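Local coordinates for protein serpin B3 (Homo sapiens, PDB 2ZV6) that probably inhibits proteinases as a serpin, through an exposed reactive site loop that acts as bait for the target enzyme, at residues T183-V188 against R332-S337; K171-E176 against G338-A343; I43-A48 against L187-Y192. All coordinates share one frame; numbering follows the deposited sequence.

Contact 1 (T183-V188 against R332-S337); sequences TTLVLV and RGLVLS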
# COMPACT_ATOMS: atom_id res chain seq x y z
N THR A 183 18.23 -3.18 18.66
CA THR A 183 16.97 -3.52 18.01
C THR A 183 16.50 -4.93 18.33
O THR A 183 17.26 -5.89 18.19
CB THR A 183 17.08 -3.41 16.50
OG1 THR A 183 17.88 -2.27 16.16
CG2 THR A 183 15.69 -3.27 15.89
N THR A 184 15.25 -5.06 18.76
CA THR A 184 14.70 -6.37 19.08
C THR A 184 14.04 -6.91 17.82
O THR A 184 14.50 -7.90 17.24
CB THR A 184 13.62 -6.29 20.17
OG1 THR A 184 13.24 -4.92 20.38
CG2 THR A 184 14.11 -6.90 21.46
N LEU A 185 12.97 -6.24 17.42
CA LEU A 185 12.17 -6.62 16.26
C LEU A 185 12.20 -5.54 15.19
O LEU A 185 12.59 -4.41 15.44
CB LEU A 185 10.72 -6.86 16.70
CG LEU A 185 9.90 -8.01 16.10
CD1 LEU A 185 10.82 -9.01 15.41
CD2 LEU A 185 9.08 -8.67 17.21
N VAL A 186 11.77 -5.91 13.98
CA VAL A 186 11.72 -5.01 12.84
C VAL A 186 10.84 -5.62 11.75
O VAL A 186 11.25 -6.54 11.05
CB VAL A 186 13.12 -4.76 12.21
CG1 VAL A 186 12.96 -3.99 10.91
CG2 VAL A 186 14.00 -3.98 13.15
N LEU A 187 9.63 -5.10 11.62
CA LEU A 187 8.71 -5.59 10.61
C LEU A 187 9.01 -4.92 9.28
O LEU A 187 9.01 -3.69 9.19
CB LEU A 187 7.27 -5.29 11.02
CG LEU A 187 6.13 -5.82 10.15
CD1 LEU A 187 6.61 -6.91 9.20
CD2 LEU A 187 5.05 -6.38 11.06
N VAL A 188 9.30 -5.72 8.26
CA VAL A 188 9.58 -5.20 6.93
C VAL A 188 8.36 -5.44 6.06
O VAL A 188 7.74 -6.50 6.14
CB VAL A 188 10.78 -5.89 6.28
CG1 VAL A 188 10.58 -5.98 4.77
CG2 VAL A 188 12.05 -5.10 6.62
N ARG A 332 7.61 -12.81 27.36
CA ARG A 332 7.55 -11.39 27.02
C ARG A 332 8.97 -10.86 26.99
O ARG A 332 9.90 -11.53 27.45
CB ARG A 332 6.76 -10.61 28.07
CG ARG A 332 5.32 -11.00 28.21
CD ARG A 332 4.55 -9.84 28.79
NE ARG A 332 5.32 -8.61 28.65
CZ ARG A 332 4.96 -7.44 29.16
NH1 ARG A 332 3.84 -7.34 29.86
NH2 ARG A 332 5.73 -6.38 28.98
N GLY A 333 9.16 -9.65 26.46
CA GLY A 333 10.49 -9.09 26.40
C GLY A 333 10.85 -8.67 25.00
O GLY A 333 11.79 -7.92 24.76
N LEU A 334 10.08 -9.19 24.05
CA LEU A 334 10.30 -8.85 22.66
C LEU A 334 9.47 -7.58 22.39
O LEU A 334 8.27 -7.53 22.73
CB LEU A 334 9.85 -10.02 21.78
CG LEU A 334 10.28 -10.05 20.31
CD1 LEU A 334 11.75 -9.62 20.10
CD2 LEU A 334 10.02 -11.47 19.84
N VAL A 335 10.10 -6.57 21.81
CA VAL A 335 9.40 -5.32 21.54
C VAL A 335 9.67 -4.82 20.15
O VAL A 335 10.84 -4.59 19.78
CB VAL A 335 9.83 -4.20 22.53
CG1 VAL A 335 9.25 -2.89 22.08
CG2 VAL A 335 9.35 -4.49 23.93
N LEU A 336 8.59 -4.63 19.39
CA LEU A 336 8.67 -4.11 18.03
C LEU A 336 9.43 -2.79 18.09
O LEU A 336 9.07 -1.90 18.87
CB LEU A 336 7.27 -3.89 17.46
CG LEU A 336 7.06 -4.16 15.96
CD1 LEU A 336 5.90 -3.32 15.47
CD2 LEU A 336 8.32 -3.85 15.15
N SER A 337 10.47 -2.68 17.27
CA SER A 337 11.32 -1.50 17.24
C SER A 337 11.40 -0.87 15.86
O SER A 337 12.48 -0.73 15.30
CB SER A 337 12.72 -1.91 17.70
OG SER A 337 12.69 -3.19 18.32

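Contact 2 (K171-E176 against G338-A343); sequences KNLIPE and GVLHKA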
# COMPACT_ATOMS: atom_id res chain seq x y z
N LYS A 171 15.07 -1.50 -3.43
CA LYS A 171 16.40 -1.70 -2.86
C LYS A 171 16.73 -0.82 -1.66
O LYS A 171 16.39 0.36 -1.63
CB LYS A 171 17.46 -1.49 -3.94
CG LYS A 171 16.90 -1.20 -5.33
CD LYS A 171 17.03 -2.43 -6.22
CE LYS A 171 18.08 -2.24 -7.31
NZ LYS A 171 18.24 -3.46 -8.15
N ASN A 172 17.41 -1.42 -0.69
CA ASN A 172 17.83 -0.72 0.52
C ASN A 172 16.68 -0.21 1.37
O ASN A 172 16.68 0.95 1.78
CB ASN A 172 18.76 0.44 0.14
CG ASN A 172 19.92 -0.01 -0.73
OD1 ASN A 172 20.75 0.80 -1.15
ND2 ASN A 172 19.99 -1.30 -1.02
N LEU A 173 15.72 -1.08 1.65
CA LEU A 173 14.57 -0.73 2.46
C LEU A 173 15.00 -0.04 3.74
O LEU A 173 14.21 0.64 4.39
CB LEU A 173 13.77 -1.98 2.82
CG LEU A 173 12.26 -1.83 3.07
CD1 LEU A 173 11.89 -2.59 4.32
CD2 LEU A 173 11.88 -0.37 3.21
N ILE A 174 16.27 -0.23 4.11
CA ILE A 174 16.81 0.38 5.32
C ILE A 174 18.14 1.08 5.06
O ILE A 174 19.08 0.47 4.56
CB ILE A 174 17.03 -0.66 6.43
CG1 ILE A 174 15.71 -1.34 6.78
CG2 ILE A 174 17.62 0.01 7.65
CD1 ILE A 174 15.84 -2.80 7.18
N PRO A 175 18.23 2.37 5.40
CA PRO A 175 19.44 3.17 5.21
C PRO A 175 20.38 3.05 6.41
O PRO A 175 19.96 2.67 7.50
CB PRO A 175 18.91 4.58 5.05
CG PRO A 175 17.68 4.60 5.90
CD PRO A 175 17.13 3.19 5.97
N GLU A 176 21.64 3.40 6.20
CA GLU A 176 22.63 3.33 7.25
C GLU A 176 22.15 4.03 8.51
O GLU A 176 21.36 4.97 8.45
CB GLU A 176 23.94 3.94 6.78
CG GLU A 176 24.47 3.30 5.51
CD GLU A 176 25.91 3.66 5.23
OE1 GLU A 176 26.61 4.08 6.17
OE2 GLU A 176 26.33 3.53 4.06
N GLY A 338 10.26 -0.46 15.32
CA GLY A 338 10.28 0.13 14.00
C GLY A 338 9.63 -0.78 12.97
O GLY A 338 9.75 -2.00 13.04
N VAL A 339 8.95 -0.16 12.01
CA VAL A 339 8.25 -0.87 10.95
C VAL A 339 8.49 -0.16 9.63
O VAL A 339 8.13 1.00 9.47
CB VAL A 339 6.75 -0.90 11.24
CG1 VAL A 339 6.01 -1.52 10.07
CG2 VAL A 339 6.49 -1.66 12.53
N LEU A 340 9.10 -0.87 8.69
CA LEU A 340 9.40 -0.30 7.38
C LEU A 340 8.41 -0.73 6.29
O LEU A 340 8.23 -1.93 6.07
CB LEU A 340 10.81 -0.71 6.95
CG LEU A 340 11.98 0.11 7.50
CD1 LEU A 340 12.12 1.39 6.68
CD2 LEU A 340 11.76 0.42 8.96
N HIS A 341 7.78 0.24 5.64
CA HIS A 341 6.84 -0.03 4.54
C HIS A 341 7.30 0.71 3.29
O HIS A 341 7.67 1.88 3.35
CB HIS A 341 5.42 0.43 4.85
CG HIS A 341 4.44 0.12 3.76
ND1 HIS A 341 4.09 1.04 2.79
CD2 HIS A 341 3.73 -1.00 3.47
CE1 HIS A 341 3.21 0.50 1.96
NE2 HIS A 341 2.97 -0.74 2.36
N LYS A 342 7.28 0.02 2.15
CA LYS A 342 7.73 0.63 0.91
C LYS A 342 6.98 0.12 -0.30
O LYS A 342 7.09 -1.05 -0.66
CB LYS A 342 9.21 0.35 0.71
CG LYS A 342 9.84 1.17 -0.39
CD LYS A 342 11.32 1.32 -0.12
CE LYS A 342 12.06 1.94 -1.29
NZ LYS A 342 13.51 2.11 -0.97
N ALA A 343 6.23 1.01 -0.94
CA ALA A 343 5.46 0.65 -2.13
C ALA A 343 6.16 1.20 -3.37
O ALA A 343 6.76 2.27 -3.33
CB ALA A 343 4.04 1.19 -2.03

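Contact 3 (I43-A48 against L187-Y192); sequences ISITSA and LVNAIY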
# COMPACT_ATOMS: atom_id res chain seq x y z
N ILE A 43 -3.31 -2.91 2.14
CA ILE A 43 -3.46 -4.33 2.32
C ILE A 43 -2.17 -4.99 2.79
O ILE A 43 -2.19 -5.88 3.64
CB ILE A 43 -3.93 -5.00 1.01
CG1 ILE A 43 -4.59 -6.33 1.32
CG2 ILE A 43 -2.77 -5.17 0.06
CD1 ILE A 43 -5.73 -6.21 2.32
N SER A 44 -1.04 -4.57 2.23
CA SER A 44 0.22 -5.16 2.63
C SER A 44 0.44 -4.89 4.10
O SER A 44 0.74 -5.81 4.87
CB SER A 44 1.37 -4.58 1.80
OG SER A 44 2.18 -3.74 2.59
N ILE A 45 0.27 -3.63 4.48
CA ILE A 45 0.42 -3.17 5.86
C ILE A 45 -0.56 -3.91 6.78
O ILE A 45 -0.15 -4.53 7.76
CB ILE A 45 0.15 -1.66 5.96
CG1 ILE A 45 1.37 -0.89 5.48
CG2 ILE A 45 -0.20 -1.29 7.38
CD1 ILE A 45 1.02 0.22 4.51
N THR A 46 -1.84 -3.84 6.46
CA THR A 46 -2.86 -4.51 7.26
C THR A 46 -2.45 -5.94 7.61
O THR A 46 -2.57 -6.37 8.75
CB THR A 46 -4.20 -4.57 6.53
OG1 THR A 46 -4.50 -3.30 5.95
CG2 THR A 46 -5.32 -4.97 7.49
N SER A 47 -1.97 -6.67 6.60
CA SER A 47 -1.55 -8.06 6.78
C SER A 47 -0.30 -8.13 7.65
O SER A 47 -0.22 -8.95 8.57
CB SER A 47 -1.27 -8.71 5.43
OG SER A 47 -0.11 -8.17 4.82
N ALA A 48 0.67 -7.29 7.33
CA ALA A 48 1.90 -7.24 8.08
C ALA A 48 1.58 -7.25 9.59
O ALA A 48 2.24 -7.92 10.39
CB ALA A 48 2.68 -5.98 7.70
N LEU A 187 9.63 -5.10 11.62
CA LEU A 187 8.71 -5.59 10.61
C LEU A 187 9.01 -4.92 9.28
O LEU A 187 9.01 -3.69 9.19
CB LEU A 187 7.27 -5.29 11.02
CG LEU A 187 6.13 -5.82 10.15
CD1 LEU A 187 6.61 -6.91 9.20
CD2 LEU A 187 5.05 -6.38 11.06
N VAL A 188 9.30 -5.72 8.26
CA VAL A 188 9.58 -5.20 6.93
C VAL A 188 8.36 -5.44 6.06
O VAL A 188 7.74 -6.50 6.14
CB VAL A 188 10.78 -5.89 6.28
CG1 VAL A 188 10.58 -5.98 4.77
CG2 VAL A 188 12.05 -5.10 6.62
N ASN A 189 8.02 -4.46 5.23
CA ASN A 189 6.84 -4.57 4.38
C ASN A 189 7.01 -3.89 3.04
O ASN A 189 6.35 -2.89 2.76
CB ASN A 189 5.64 -3.96 5.11
CG ASN A 189 4.32 -4.51 4.63
OD1 ASN A 189 4.28 -5.47 3.85
ND2 ASN A 189 3.23 -3.91 5.10
N ALA A 190 7.91 -4.42 2.21
CA ALA A 190 8.13 -3.86 0.87
C ALA A 190 7.11 -4.49 -0.09
O ALA A 190 6.57 -5.56 0.18
CB ALA A 190 9.56 -4.15 0.41
N ILE A 191 6.84 -3.80 -1.20
CA ILE A 191 5.88 -4.30 -2.17
C ILE A 191 6.01 -3.62 -3.52
O ILE A 191 6.11 -2.39 -3.60
CB ILE A 191 4.43 -4.13 -1.69
CG1 ILE A 191 3.48 -4.74 -2.72
CG2 ILE A 191 4.12 -2.64 -1.46
CD1 ILE A 191 2.17 -5.23 -2.14
N TYR A 192 6.02 -4.43 -4.57
CA TYR A 192 6.15 -3.92 -5.93
C TYR A 192 5.02 -4.42 -6.83
O TYR A 192 4.60 -5.57 -6.72
CB TYR A 192 7.49 -4.35 -6.53
CG TYR A 192 7.52 -4.12 -8.02
CD1 TYR A 192 8.08 -2.96 -8.54
CD2 TYR A 192 6.91 -5.02 -8.89
CE1 TYR A 192 8.03 -2.70 -9.91
CE2 TYR A 192 6.86 -4.77 -10.25
CZ TYR A 192 7.42 -3.61 -10.76
OH TYR A 192 7.35 -3.35 -12.11

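Contact 1 (T183-V188 against R332-S337)
Leu185 lies against Leu336 and Leu334, and its side chain can be followed outward. CB meets the backbone of the other segment first, 3.7 Å from Leu336 CA. It also has Leu336 CD2 at 4.2 Å. At the tip, CD2 rests 3.6 Å from Leu334 CG. The two side chains of Leu185 and Leu334 cross at about a right angle. Leu334 has its CG anti to the backbone N (chi1 -165°), and its CD1 branch packs 3.8 Å from Thr184 CB. Met328 of helix 326-329 touches both Leu185 and Leu334. The segments belong to the parallel strand pair 185-193 and 336-346, the central neighbours in beta-sheet A of the serpin fold. Here the pair is just starting, and the backbones still diverge. Polar atoms gather at Ser337 where the pair begins. Its N donates to Leu185 O over 3.3 Å. Its OG accepts from Thr184 N at 3.2 Å, with an N-H...O angle of 146°. Thr184 OG1 in turn donates to Val335 O, modelled at 2.5 Å. Ser337 OG lies 3.1 Å from Leu185 O, and either Leu185 O or Val335 O could take its proton.

Contact 2 (K171-E176 against G338-A343)
Leu173 reaches from the loop after helix 151-165 to strand 336-346 and straddles Leu340 and Lys342. Its CG is anti to the backbone N (chi1 -152°), which carries both methyls to the strand although the CB bond is not aimed at it. CD1 packs 3.4 Å from Leu340 CB. CD2 sits beside the start of the lysine chain, 3.7 Å from Lys342 CB and 3.8 Å from Lys342 CD. Leu340 takes another form: its CG is anti to the carbonyl carbon (chi1 -83°). This puts Leu340 CG 4.1 Å from Ile174 CG1, and the two side chains cross at about a right angle. Lys342 is extended throughout and runs past Leu173 in the opposite direction. Its NZ ends 3.4 Å from Lys171 O, a weak hydrogen bond. The loop has stronger polar links elsewhere: the backbone of Ile174 bonds to Asn159 and Arg155 of helix 151-165. Between the two segments the link is apolar apart from the one weak bond. Little polar bonding would have to break here if 171-176 moved against the strand, which may suit the sheet opening that serpins undergo when the reactive loop inserts.

Contact 3 (I43-A48 against L187-Y192)
Asn189 turns its amide toward Ser44 with CG anti to the backbone N (chi1 -156°) and OD1 almost eclipsing CA (chi2 8°). The amide thereby lies against the early part of helix 42-54. Ser44 OG sits over one face of the amide, 2.7 Å from Asn189 ND2 and 3.0 Å from Asn189 OD1. Ala48 CB lies over the other face, 3.4 Å from Asn189 ND2, so the amide is held between them. The helix segment and the segment of strand 185-193 run nearly antiparallel (154°), with axes 8.8 Å apart. This is the serpin shutter region, where the helix backs the middle of beta-sheet A. His341 of the neighbouring strand belongs to the same cluster: His341 NE2 and Ser44 OG share a weak hydrogen bond. Apolar contacts flank the polar centre at both ends. Leu187 CD2 packs 4.1 Å from Ala48 CB. Ile191, with CG1 anti to the backbone N, brings CD1 to 4.1 Å from Ser44 CB. Within the helix, Ser44 O accepts from both Ala48 N and Ser47 OG.

Contact 1 joins the neighbouring strands 185-193 and 336-346; contact 2 uses the second and contact 3 the first. Contact 1 lies where they first meet, its centre about 15 Å from that of contact 2 and about 16 Å from that of contact 3. The centres of contacts 2 and 3 are about 11 Å apart, with loop 171-176 on one sheet face and helix segment 43-48 on the other. Probable backbone hydrogen bonds join them, Leu340 N to Leu187 O (2.9 Å) and Ile191 N to Lys342 O (2.8 Å). In serpins the reactive loop inserts between these strands. Here they are still paired, as in an uninserted form. Strand 336-346 leads toward that loop, of which 352-370 are not modelled.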